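Local coordinates for protein probable benzoylformate decarboxylase (Rhodococcus jostii, PDB 7ORX) that belongs to the thiamine diphosphate-dependent enzymes, binding thiamine diphosphate and a sodium ion in an assembly of four protein chains, at residues L113-A118 with P156-V161; G100-S105 with Q109-S114; S130-A135 with P139-Q144; G59-L62 with A67-V70; R16-T21 with A145-L150. One frame throughout, in Å; residues are numbered along the deposited sequence.

The five contacts offer a worked example of how one parallel α/β sheet is wrapped by its connections. Contacts 1 and 2 share Leu113 and Ser114, and their centres lie 11 Å apart; in contact 2 the side chain of Leu113 comes within about 5 Å of a bound thiamine diphosphate, whereas that of Asn115 in contact 1 is about 12 Å away. Contact 3 touches both, its Glu131 OE1 accepting hydrogen bonds from Ser160 OG and from Gln101 NE2. It also shares helix 138-149 with contact 5, where Arg18 NH2 bonds to Asn143 OD1. Contact 4 reaches the same sheet at strand 68-73, neighbour of strand 95-101, and packs on contact 5, with their centres 10 Å apart.

Contact 1 of 5, residues L113-A118 with P156-V161; sequences LSNVDA and PVYVSV
Ala118 and Ser160 form the close-packed part of this contact, where a small residue settles against the sheet. The methyl carbon Ala118 CB lies 3.5 Å from Ser160 OG and nearly as close to Ser160 CB. Beside them, the ring atom Tyr158 CE2 approaches the carbonyl oxygen Ala118 O at 3.5 Å, and Ala118 CB meets the same ring carbon more loosely. The other part is polar. Asn115 reaches in from the opposite direction, its CG anti to the backbone N (chi1 -174°), and its ND2 stands 3.0 Å from Tyr158 OH, at the ring edge and near the ring plane. The amide and the ring are turned 61° apart. A water lies between Asn115 and Ser160: it donates to Ser160 OG at 2.9 Å, while its approach to Asn115 ND2 is short and doubtful in its exact length. The hydroxyls have further partners, Ser78 OG for Tyr158 and Glu131 OE1 for Ser160. All four touching residues are buried, so the looser, watered side is also enclosed by protein. A loop that leaves strand 95-101 and packs against the neighbouring strand 157-162 is a feature of the parallel α/β fold of this N-terminal thiamine diphosphate-binding domain.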
# COMPACT_ATOMS: atom_id res chain seq x y z
N LEU C 113 -3.04 -11.67 18.06
CA LEU C 113 -3.11 -10.18 18.26
C LEU C 113 -1.85 -9.46 17.71
O LEU C 113 -1.59 -8.32 18.16
CB LEU C 113 -3.39 -9.85 19.73
CG LEU C 113 -4.88 -9.82 20.14
CD1 LEU C 113 -5.78 -9.08 19.14
CD2 LEU C 113 -5.44 -11.23 20.36
N SER C 114 -1.15 -10.09 16.76
CA SER C 114 -0.24 -9.45 15.76
C SER C 114 -1.07 -8.62 14.78
O SER C 114 -2.05 -9.17 14.21
CB SER C 114 0.59 -10.44 14.97
OG SER C 114 1.67 -10.88 15.72
N ASN C 115 -0.67 -7.35 14.61
CA ASN C 115 -1.04 -6.44 13.50
C ASN C 115 -0.01 -6.67 12.38
O ASN C 115 1.16 -6.32 12.56
CB ASN C 115 -1.18 -5.02 14.07
CG ASN C 115 -1.70 -3.96 13.10
OD1 ASN C 115 -1.86 -4.22 11.90
ND2 ASN C 115 -1.92 -2.76 13.63
N VAL C 116 -0.40 -7.35 11.30
CA VAL C 116 0.48 -7.70 10.14
C VAL C 116 0.48 -6.51 9.16
O VAL C 116 -0.60 -6.25 8.59
CB VAL C 116 0.04 -9.02 9.46
CG1 VAL C 116 1.11 -9.55 8.49
CG2 VAL C 116 -0.33 -10.10 10.48
N ASP C 117 1.61 -5.79 9.01
CA ASP C 117 1.75 -4.55 8.19
C ASP C 117 0.89 -3.46 8.83
O ASP C 117 -0.14 -3.09 8.23
CB ASP C 117 1.32 -4.72 6.73
CG ASP C 117 2.21 -5.62 5.87
OD1 ASP C 117 3.19 -6.24 6.42
OD2 ASP C 117 1.94 -5.69 4.63
N ALA C 118 1.29 -2.96 9.99
CA ALA C 118 0.49 -1.99 10.77
C ALA C 118 0.42 -0.65 10.02
O ALA C 118 -0.67 -0.01 10.06
CB ALA C 118 1.08 -1.85 12.15
N PRO C 156 -5.25 13.18 10.94
CA PRO C 156 -4.88 12.07 11.79
C PRO C 156 -3.65 11.28 11.36
O PRO C 156 -3.38 11.13 10.17
CB PRO C 156 -6.14 11.19 11.73
CG PRO C 156 -6.73 11.47 10.39
CD PRO C 156 -6.42 12.92 10.10
N VAL C 157 -2.96 10.75 12.37
CA VAL C 157 -1.65 10.04 12.23
C VAL C 157 -1.75 8.75 13.07
O VAL C 157 -2.52 8.74 14.03
CB VAL C 157 -0.51 10.95 12.72
CG1 VAL C 157 -0.56 12.26 11.99
CG2 VAL C 157 -0.63 11.24 14.19
N TYR C 158 -1.01 7.71 12.72
CA TYR C 158 -1.10 6.41 13.41
C TYR C 158 0.30 5.91 13.72
O TYR C 158 1.13 5.99 12.87
CB TYR C 158 -1.80 5.41 12.50
CG TYR C 158 -2.01 4.02 13.05
CD1 TYR C 158 -3.04 3.72 13.92
CD2 TYR C 158 -1.25 2.97 12.59
CE1 TYR C 158 -3.27 2.43 14.37
CE2 TYR C 158 -1.46 1.67 13.01
CZ TYR C 158 -2.49 1.39 13.89
OH TYR C 158 -2.67 0.10 14.30
N VAL C 159 0.51 5.40 14.92
CA VAL C 159 1.80 4.88 15.40
C VAL C 159 1.50 3.55 16.07
O VAL C 159 0.73 3.57 17.04
CB VAL C 159 2.45 5.86 16.39
CG1 VAL C 159 3.73 5.28 16.91
CG2 VAL C 159 2.68 7.22 15.76
N SER C 160 2.07 2.44 15.59
CA SER C 160 1.89 1.09 16.20
C SER C 160 3.12 0.81 17.03
O SER C 160 4.15 0.85 16.45
CB SER C 160 1.64 0.04 15.12
OG SER C 160 1.89 -1.29 15.56
N VAL C 161 3.02 0.56 18.34
CA VAL C 161 4.20 0.35 19.23
C VAL C 161 4.10 -1.04 19.87
O VAL C 161 3.12 -1.34 20.57
CB VAL C 161 4.31 1.45 20.30
CG1 VAL C 161 5.53 1.21 21.15
CG2 VAL C 161 4.26 2.84 19.69
O HOH W 1 -0.83 -2.19 15.85

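Contact 2 of 5, residues G100-S105 with Q109-S114; sequences GQQVRS and QEVMLS
Gln102 has by far the most surface buried here, and it spans the gap to the turn at Val111-Ser114 with its whole side chain. A bend at chi2 (59°) carries the amide across, where NE2 gives a weak hydrogen bond to Met112 O (2.6 Å, 124° at the hydrogen). On the way, Gln102 CG crosses the Val111 side chain at about a right angle and packs on its CG2 branch, while CB lies 3.8 Å from Leu113 O. Ser114 comes next: its OG stands 4.0 Å from Gln102 CB and turns back to make a weak bond to Val111 O, the oxygen that also receives the backbone N of Ser114 in a type II beta turn. Gln101 meets the same serine from the strand end, its OE1 3.6 Å from Ser114 CA. That oxygen is already engaged, since the backbone N of Gln102 bonds to it at 2.8 Å, in the carbonyl plane and on a lone pair. The chemistry is thus one of glutamine amides pairing mostly with backbone groups: the direct link is one weak amide bond supported by packing, backed by Gln101 NE2 bonding to Asn115 O and Glu131, and the Leu113 side chain lies about 5 Å from thiamine diphosphate.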
# COMPACT_ATOMS: atom_id res chain seq x y z
N GLY C 100 -1.41 -0.58 20.41
CA GLY C 100 -0.56 -1.66 20.93
C GLY C 100 -0.25 -2.69 19.86
O GLY C 100 -1.11 -3.05 19.06
N GLN C 101 0.97 -3.19 19.87
CA GLN C 101 1.39 -4.30 18.98
C GLN C 101 1.99 -5.39 19.86
O GLN C 101 2.39 -5.11 20.99
CB GLN C 101 2.34 -3.75 17.92
CG GLN C 101 3.10 -4.80 17.15
CD GLN C 101 2.19 -5.54 16.20
OE1 GLN C 101 1.40 -6.41 16.61
NE2 GLN C 101 2.31 -5.21 14.91
N GLN C 102 2.01 -6.60 19.35
CA GLN C 102 2.50 -7.81 20.06
C GLN C 102 4.02 -7.66 20.27
O GLN C 102 4.63 -6.74 19.73
CB GLN C 102 1.98 -8.95 19.19
CG GLN C 102 2.21 -10.36 19.69
CD GLN C 102 1.58 -10.65 21.03
OE1 GLN C 102 2.27 -10.71 22.04
NE2 GLN C 102 0.30 -10.91 21.02
N VAL C 103 4.61 -8.47 21.13
CA VAL C 103 6.06 -8.39 21.42
C VAL C 103 6.83 -8.41 20.09
O VAL C 103 6.51 -9.21 19.24
CB VAL C 103 6.50 -9.52 22.38
CG1 VAL C 103 7.98 -9.79 22.38
CG2 VAL C 103 6.05 -9.21 23.79
N ARG C 104 7.84 -7.57 19.96
CA ARG C 104 8.55 -7.25 18.70
C ARG C 104 9.12 -8.53 18.06
O ARG C 104 8.90 -8.71 16.86
CB ARG C 104 9.60 -6.19 19.04
CG ARG C 104 10.22 -5.56 17.81
CD ARG C 104 11.15 -4.44 18.21
NE ARG C 104 10.44 -3.17 18.28
CZ ARG C 104 10.17 -2.37 17.24
NH1 ARG C 104 10.56 -2.69 16.01
NH2 ARG C 104 9.48 -1.25 17.41
N SER C 105 9.75 -9.42 18.83
CA SER C 105 10.32 -10.70 18.29
C SER C 105 9.24 -11.65 17.73
O SER C 105 9.61 -12.48 16.89
CB SER C 105 11.23 -11.40 19.29
OG SER C 105 10.70 -11.41 20.60
N GLN C 109 6.00 -14.38 13.13
CA GLN C 109 5.30 -15.70 13.28
C GLN C 109 3.77 -15.54 13.26
O GLN C 109 3.10 -16.59 13.27
CB GLN C 109 5.61 -16.36 14.62
CG GLN C 109 7.07 -16.32 15.04
CD GLN C 109 7.25 -16.81 16.46
OE1 GLN C 109 6.57 -17.73 16.94
NE2 GLN C 109 8.16 -16.16 17.16
N GLU C 110 3.26 -14.29 13.27
CA GLU C 110 1.83 -13.89 13.36
C GLU C 110 1.20 -14.66 14.52
O GLU C 110 0.29 -15.48 14.29
CB GLU C 110 1.10 -14.17 12.05
CG GLU C 110 1.37 -13.21 10.90
CD GLU C 110 0.73 -13.64 9.58
OE1 GLU C 110 -0.56 -13.67 9.50
OE2 GLU C 110 1.49 -14.03 8.64
N VAL C 111 1.70 -14.44 15.73
CA VAL C 111 1.05 -14.95 16.97
C VAL C 111 -0.25 -14.15 17.16
O VAL C 111 -0.44 -13.14 16.47
CB VAL C 111 1.98 -14.85 18.20
CG1 VAL C 111 3.29 -15.62 18.00
CG2 VAL C 111 2.24 -13.40 18.62
N MET C 112 -1.11 -14.62 18.06
CA MET C 112 -2.44 -14.03 18.38
C MET C 112 -2.26 -12.54 18.70
O MET C 112 -1.38 -12.23 19.48
CB MET C 112 -3.05 -14.83 19.55
CG MET C 112 -4.50 -14.54 19.88
SD MET C 112 -5.72 -14.99 18.62
CE MET C 112 -7.21 -14.85 19.60
N LEU C 113 -3.04 -11.67 18.06
CA LEU C 113 -3.11 -10.18 18.26
C LEU C 113 -1.85 -9.46 17.71
O LEU C 113 -1.59 -8.32 18.16
CB LEU C 113 -3.39 -9.85 19.73
CG LEU C 113 -4.88 -9.82 20.14
CD1 LEU C 113 -5.78 -9.08 19.14
CD2 LEU C 113 -5.44 -11.23 20.36
N SER C 114 -1.15 -10.09 16.76
CA SER C 114 -0.24 -9.45 15.76
C SER C 114 -1.07 -8.62 14.78
O SER C 114 -2.05 -9.17 14.21
CB SER C 114 0.59 -10.44 14.97
OG SER C 114 1.67 -10.88 15.72

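Contact 3 of 5, residues S130-A135 with P139-Q144; sequences SEPTCA and PRTINQ
A β-α-β crossover carries this contact: strand 128-130 leads through a loop into helix 138-149, which returns the chain to strand 157-162, the parallel neighbour of the first strand. Ser130, at the strand end, and Pro132, in the loop, both converge on Thr141 in the opening turns of that helix. The threonine's methyl carbon CG2, anti to the backbone N, touches Pro132 CG at 3.6 Å and is 3.7 Å from Ser130 OG. The proline ring leans obliquely on the threonine, so that its CB and CG also lie beside Thr141 OG1. This hydroxyl is bonded to the carbonyl of Asp137, just ahead of the helix, which leaves van der Waals packing to join Thr141 to Ser130 and Pro132. Nearer the start of the helix, Ala135 O sits 3.9 Å from Pro139 CD, a looser touch where the loop has swung round to enter the helix. The loop extends into the assembly as well, with Thr133 OG1 bonded to Arg104 O of the third subunit. On the helix, Arg140 is held by a salt bridge to Asp137 and by a bond to Arg310 O of the fourth subunit. One turn on, Arg140 NH1 gives Gln144 OE1 a nearly straight hydrogen bond (2.8 Å, 165°), with the oxygen in the guanidinium plane but the donor 41° out of the amide plane.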
# COMPACT_ATOMS: atom_id res chain seq x y z
N SER C 130 3.48 5.08 11.14
CA SER C 130 4.80 4.46 11.44
C SER C 130 4.61 3.26 12.34
O SER C 130 3.85 3.40 13.28
CB SER C 130 5.72 5.46 12.07
OG SER C 130 7.03 4.89 12.19
N GLU C 131 5.28 2.15 12.06
CA GLU C 131 5.69 1.19 13.12
C GLU C 131 7.18 1.44 13.36
O GLU C 131 7.97 0.95 12.58
CB GLU C 131 5.34 -0.26 12.73
CG GLU C 131 5.58 -1.28 13.87
CD GLU C 131 4.93 -2.67 13.76
OE1 GLU C 131 3.83 -2.90 14.39
OE2 GLU C 131 5.55 -3.56 13.12
N PRO C 132 7.62 2.16 14.42
CA PRO C 132 9.05 2.45 14.59
C PRO C 132 9.90 1.18 14.45
O PRO C 132 9.45 0.10 14.82
CB PRO C 132 9.19 3.00 16.01
CG PRO C 132 7.79 3.47 16.36
CD PRO C 132 6.83 2.61 15.57
N THR C 133 11.10 1.32 13.90
CA THR C 133 11.96 0.15 13.59
C THR C 133 12.62 -0.43 14.86
O THR C 133 13.16 -1.55 14.77
CB THR C 133 12.98 0.54 12.53
OG1 THR C 133 13.70 1.67 13.05
CG2 THR C 133 12.28 0.85 11.22
N CYS C 134 12.58 0.29 15.98
CA CYS C 134 13.09 -0.18 17.29
C CYS C 134 12.47 0.62 18.43
O CYS C 134 12.01 1.71 18.21
CB CYS C 134 14.61 -0.03 17.34
SG CYS C 134 15.14 1.63 16.84
N ALA C 135 12.57 0.10 19.65
CA ALA C 135 12.11 0.77 20.88
C ALA C 135 12.71 2.17 20.98
O ALA C 135 12.00 3.10 21.32
CB ALA C 135 12.46 -0.11 22.06
N PRO C 139 9.95 7.41 21.12
CA PRO C 139 9.70 8.82 21.45
C PRO C 139 9.75 9.76 20.24
O PRO C 139 8.88 10.55 20.08
CB PRO C 139 10.80 9.13 22.47
CG PRO C 139 11.06 7.79 23.12
CD PRO C 139 11.00 6.83 21.95
N ARG C 140 10.74 9.66 19.38
CA ARG C 140 10.86 10.64 18.25
C ARG C 140 9.73 10.37 17.25
O ARG C 140 9.16 11.33 16.72
CB ARG C 140 12.26 10.60 17.62
CG ARG C 140 12.51 11.66 16.55
CD ARG C 140 13.52 11.19 15.48
NE ARG C 140 12.98 9.98 14.91
CZ ARG C 140 12.00 9.96 13.98
NH1 ARG C 140 11.58 11.08 13.41
NH2 ARG C 140 11.49 8.80 13.57
N THR C 141 9.41 9.11 16.99
CA THR C 141 8.28 8.74 16.11
C THR C 141 7.01 9.44 16.63
O THR C 141 6.26 9.99 15.84
CB THR C 141 8.12 7.22 16.02
OG1 THR C 141 9.23 6.68 15.31
CG2 THR C 141 6.85 6.83 15.29
N ILE C 142 6.77 9.45 17.94
CA ILE C 142 5.58 10.10 18.53
C ILE C 142 5.74 11.61 18.44
O ILE C 142 4.78 12.26 18.08
CB ILE C 142 5.30 9.60 19.96
CG1 ILE C 142 5.09 8.08 19.92
CG2 ILE C 142 4.09 10.29 20.56
CD1 ILE C 142 4.65 7.52 21.22
N ASN C 143 6.91 12.16 18.68
CA ASN C 143 7.13 13.61 18.44
C ASN C 143 6.76 13.94 17.00
O ASN C 143 6.00 14.91 16.79
CB ASN C 143 8.57 14.09 18.65
CG ASN C 143 8.60 15.60 18.71
OD1 ASN C 143 7.83 16.20 19.44
ND2 ASN C 143 9.44 16.25 17.93
N GLN C 144 7.27 13.19 16.03
CA GLN C 144 7.02 13.45 14.59
C GLN C 144 5.50 13.33 14.31
O GLN C 144 4.93 14.20 13.61
CB GLN C 144 7.81 12.45 13.75
CG GLN C 144 7.44 12.46 12.29
CD GLN C 144 8.42 11.70 11.42
OE1 GLN C 144 9.27 10.89 11.83
NE2 GLN C 144 8.34 11.98 10.15

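Contact 4 of 5, residues G59-L62 with A67-V70; sequences GYSL and ATLV
Thr68 OG1 is the polar atom round which the contact gathers: Ser61 and Tyr60 of the helix lie against it, and Glu66 O holds it through a weak hydrogen bond. The nearest helix atom is Ser61 CB, 3.6 Å from Thr68 OG1. From the preceding position along the helix, Tyr60 offers the edge of its ring, with CD1 4.0 Å from Thr68 OG1, the oxygen lying in the ring plane. The methyl branch takes part too, Thr68 CG2 being 4.1 Å from Tyr60 CD1. With CG anti to its backbone N (chi1 -173°), the tyrosine crosses the threonine obliquely and carries its ring past it to Phe24, where the two rings meet at about 60°. Ser61 directs its own hydroxyl to the same turn, in a weak bond to Glu66 O. Helix 50-64 is thereby joined to the start of strand 68-73, whose backbone is paired with strands 22-25 and 95-101 on its two flanks. The chemistry implies a division of labour: hydroxyls on both segments look to a carbonyl in the short link between them, while helix and strand meet by van der Waals contact of Ser61 CB and the Tyr60 ring edge with the threonine's hydroxyl and methyl.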
# COMPACT_ATOMS: atom_id res chain seq x y z
N GLY C 59 -14.55 14.74 18.57
CA GLY C 59 -15.34 15.84 19.11
C GLY C 59 -14.51 16.68 20.06
O GLY C 59 -14.58 17.92 20.01
N TYR C 60 -13.75 16.02 20.91
CA TYR C 60 -12.92 16.72 21.92
C TYR C 60 -11.93 17.63 21.17
O TYR C 60 -11.73 18.80 21.53
CB TYR C 60 -12.22 15.69 22.80
CG TYR C 60 -11.48 16.31 23.94
CD1 TYR C 60 -10.17 16.71 23.80
CD2 TYR C 60 -12.10 16.51 25.16
CE1 TYR C 60 -9.49 17.31 24.83
CE2 TYR C 60 -11.43 17.12 26.20
CZ TYR C 60 -10.11 17.50 26.04
OH TYR C 60 -9.44 18.08 27.07
N SER C 61 -11.35 17.10 20.11
CA SER C 61 -10.37 17.81 19.28
C SER C 61 -10.99 19.02 18.57
O SER C 61 -10.37 20.07 18.50
CB SER C 61 -9.76 16.87 18.32
OG SER C 61 -9.14 17.61 17.27
N LEU C 62 -12.18 18.86 18.02
CA LEU C 62 -12.83 19.91 17.22
C LEU C 62 -13.12 21.13 18.10
O LEU C 62 -12.98 22.26 17.65
CB LEU C 62 -14.12 19.35 16.61
CG LEU C 62 -13.89 18.41 15.44
CD1 LEU C 62 -15.10 17.53 15.18
CD2 LEU C 62 -13.57 19.21 14.21
N ALA C 67 -4.26 18.95 19.26
CA ALA C 67 -3.98 17.53 18.97
C ALA C 67 -4.54 16.69 20.11
O ALA C 67 -4.57 17.22 21.21
CB ALA C 67 -2.50 17.31 18.82
N THR C 68 -4.96 15.44 19.89
CA THR C 68 -5.62 14.62 20.94
C THR C 68 -5.21 13.16 20.83
O THR C 68 -5.15 12.68 19.73
CB THR C 68 -7.15 14.73 20.79
OG1 THR C 68 -7.43 16.11 20.98
CG2 THR C 68 -7.94 13.90 21.77
N LEU C 69 -4.98 12.50 21.95
CA LEU C 69 -4.34 11.16 21.94
C LEU C 69 -5.42 10.08 22.01
O LEU C 69 -6.28 10.15 22.85
CB LEU C 69 -3.38 11.06 23.13
CG LEU C 69 -2.53 9.78 23.20
CD1 LEU C 69 -1.67 9.60 21.95
CD2 LEU C 69 -1.65 9.83 24.43
N VAL C 70 -5.30 9.07 21.17
CA VAL C 70 -6.19 7.89 21.20
C VAL C 70 -5.30 6.66 21.42
O VAL C 70 -4.20 6.69 20.89
CB VAL C 70 -6.94 7.80 19.87
CG1 VAL C 70 -7.77 6.55 19.78
CG2 VAL C 70 -7.75 9.07 19.63

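Contact 5 of 5, residues R16-T21 with A145-L150; sequences RARGLT and AIHTAL
A Schellman motif ends helix 7-17 here, and the residues around it pack on the last turns of helix 138-149. Gly19, at positive phi, is the C-prime residue: its N bonds to Arg16 O at 3.1 Å, while Leu20 N reaches back to Leu15 O. Arg18 and Leu20, on either side of this glycine in the chain, both point toward the second helix, and Ile146 meets both. Its terminal methyl carbon CD1 lies 4.2 Å from Leu20 CD2 and 4.3 Å from Arg18 CG, an aliphatic contact for the arginine as much as for the leucine. Beyond CG, a bend at chi2 (-58°) leads the arginine obliquely across His147, where NH2 stands 3.8 Å from His147 NE2 and NE lies 3.9 Å from His147 CE1. The guanidinium and imidazole planes are 30° apart. Hydrogen bonds from the arginine go to Asn143 OD1 and to the carbonyls of Leu177 and Leu178, several partners that would fix its rotation. The two helix ends thus meet beside helix 175-179, with Ala145 and Ala149 turned to strand 157-162 beneath, and Thr21 leading directly into strand 22-25 of the same sheet.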
# COMPACT_ATOMS: atom_id res chain seq x y z
N ARG C 16 2.82 15.30 27.87
CA ARG C 16 2.47 16.38 28.83
C ARG C 16 2.96 17.71 28.25
O ARG C 16 2.22 18.68 28.33
CB ARG C 16 3.08 16.20 30.23
CG ARG C 16 2.72 17.35 31.17
CD ARG C 16 3.28 17.35 32.59
NE ARG C 16 2.98 16.11 33.30
CZ ARG C 16 3.78 15.04 33.38
NH1 ARG C 16 4.96 15.04 32.79
NH2 ARG C 16 3.40 13.97 34.05
N ALA C 17 4.18 17.73 27.73
CA ALA C 17 4.85 18.92 27.16
C ALA C 17 3.97 19.50 26.04
O ALA C 17 3.90 20.72 25.92
CB ALA C 17 6.19 18.51 26.63
N ARG C 18 3.28 18.63 25.30
CA ARG C 18 2.46 18.96 24.10
C ARG C 18 0.95 19.10 24.43
O ARG C 18 0.15 19.18 23.50
CB ARG C 18 2.65 17.86 23.05
CG ARG C 18 4.05 17.74 22.47
CD ARG C 18 4.62 19.00 21.77
NE ARG C 18 5.89 18.61 21.13
CZ ARG C 18 7.08 18.73 21.69
NH1 ARG C 18 7.21 19.30 22.86
NH2 ARG C 18 8.15 18.29 21.06
N GLY C 19 0.55 19.07 25.70
CA GLY C 19 -0.85 19.23 26.12
C GLY C 19 -1.71 18.00 25.92
O GLY C 19 -2.89 18.15 26.18
N LEU C 20 -1.20 16.84 25.50
CA LEU C 20 -2.00 15.59 25.29
C LEU C 20 -2.17 14.81 26.60
O LEU C 20 -1.83 13.61 26.62
CB LEU C 20 -1.33 14.67 24.26
CG LEU C 20 -1.58 15.03 22.80
CD1 LEU C 20 -0.88 16.33 22.45
CD2 LEU C 20 -1.06 13.92 21.90
N THR C 21 -2.79 15.44 27.60
CA THR C 21 -3.01 14.85 28.95
C THR C 21 -4.39 14.18 29.06
O THR C 21 -4.66 13.62 30.12
CB THR C 21 -2.82 15.95 29.99
OG1 THR C 21 -3.52 17.08 29.49
CG2 THR C 21 -1.37 16.30 30.18
N ALA C 145 4.87 12.27 14.82
CA ALA C 145 3.42 12.05 14.71
C ALA C 145 2.68 13.32 15.13
O ALA C 145 1.76 13.73 14.38
CB ALA C 145 2.98 10.88 15.56
N ILE C 146 3.05 13.93 16.26
CA ILE C 146 2.27 15.08 16.81
C ILE C 146 2.50 16.28 15.90
O ILE C 146 1.52 16.91 15.54
CB ILE C 146 2.63 15.37 18.27
CG1 ILE C 146 2.17 14.23 19.16
CG2 ILE C 146 2.08 16.72 18.71
CD1 ILE C 146 2.90 14.14 20.47
N HIS C 147 3.73 16.57 15.53
CA HIS C 147 4.01 17.79 14.72
C HIS C 147 3.28 17.69 13.38
O HIS C 147 2.77 18.72 12.88
CB HIS C 147 5.51 17.91 14.45
CG HIS C 147 6.29 18.29 15.65
ND1 HIS C 147 5.94 19.36 16.45
CD2 HIS C 147 7.44 17.77 16.15
CE1 HIS C 147 6.84 19.47 17.41
NE2 HIS C 147 7.77 18.50 17.24
N THR C 148 3.35 16.50 12.80
CA THR C 148 2.72 16.12 11.51
C THR C 148 1.21 16.32 11.64
O THR C 148 0.63 16.94 10.77
CB THR C 148 3.04 14.67 11.12
OG1 THR C 148 4.45 14.48 11.00
CG2 THR C 148 2.39 14.26 9.82
N ALA C 149 0.56 15.80 12.68
CA ALA C 149 -0.90 15.97 12.86
C ALA C 149 -1.29 17.46 12.84
O ALA C 149 -2.36 17.73 12.26
CB ALA C 149 -1.34 15.29 14.12
N LEU C 150 -0.46 18.38 13.35
CA LEU C 150 -0.80 19.83 13.50
C LEU C 150 -0.31 20.65 12.32
O LEU C 150 -0.52 21.88 12.31
CB LEU C 150 -0.19 20.36 14.79
CG LEU C 150 -0.77 19.75 16.05
CD1 LEU C 150 0.16 19.91 17.23
CD2 LEU C 150 -2.12 20.35 16.37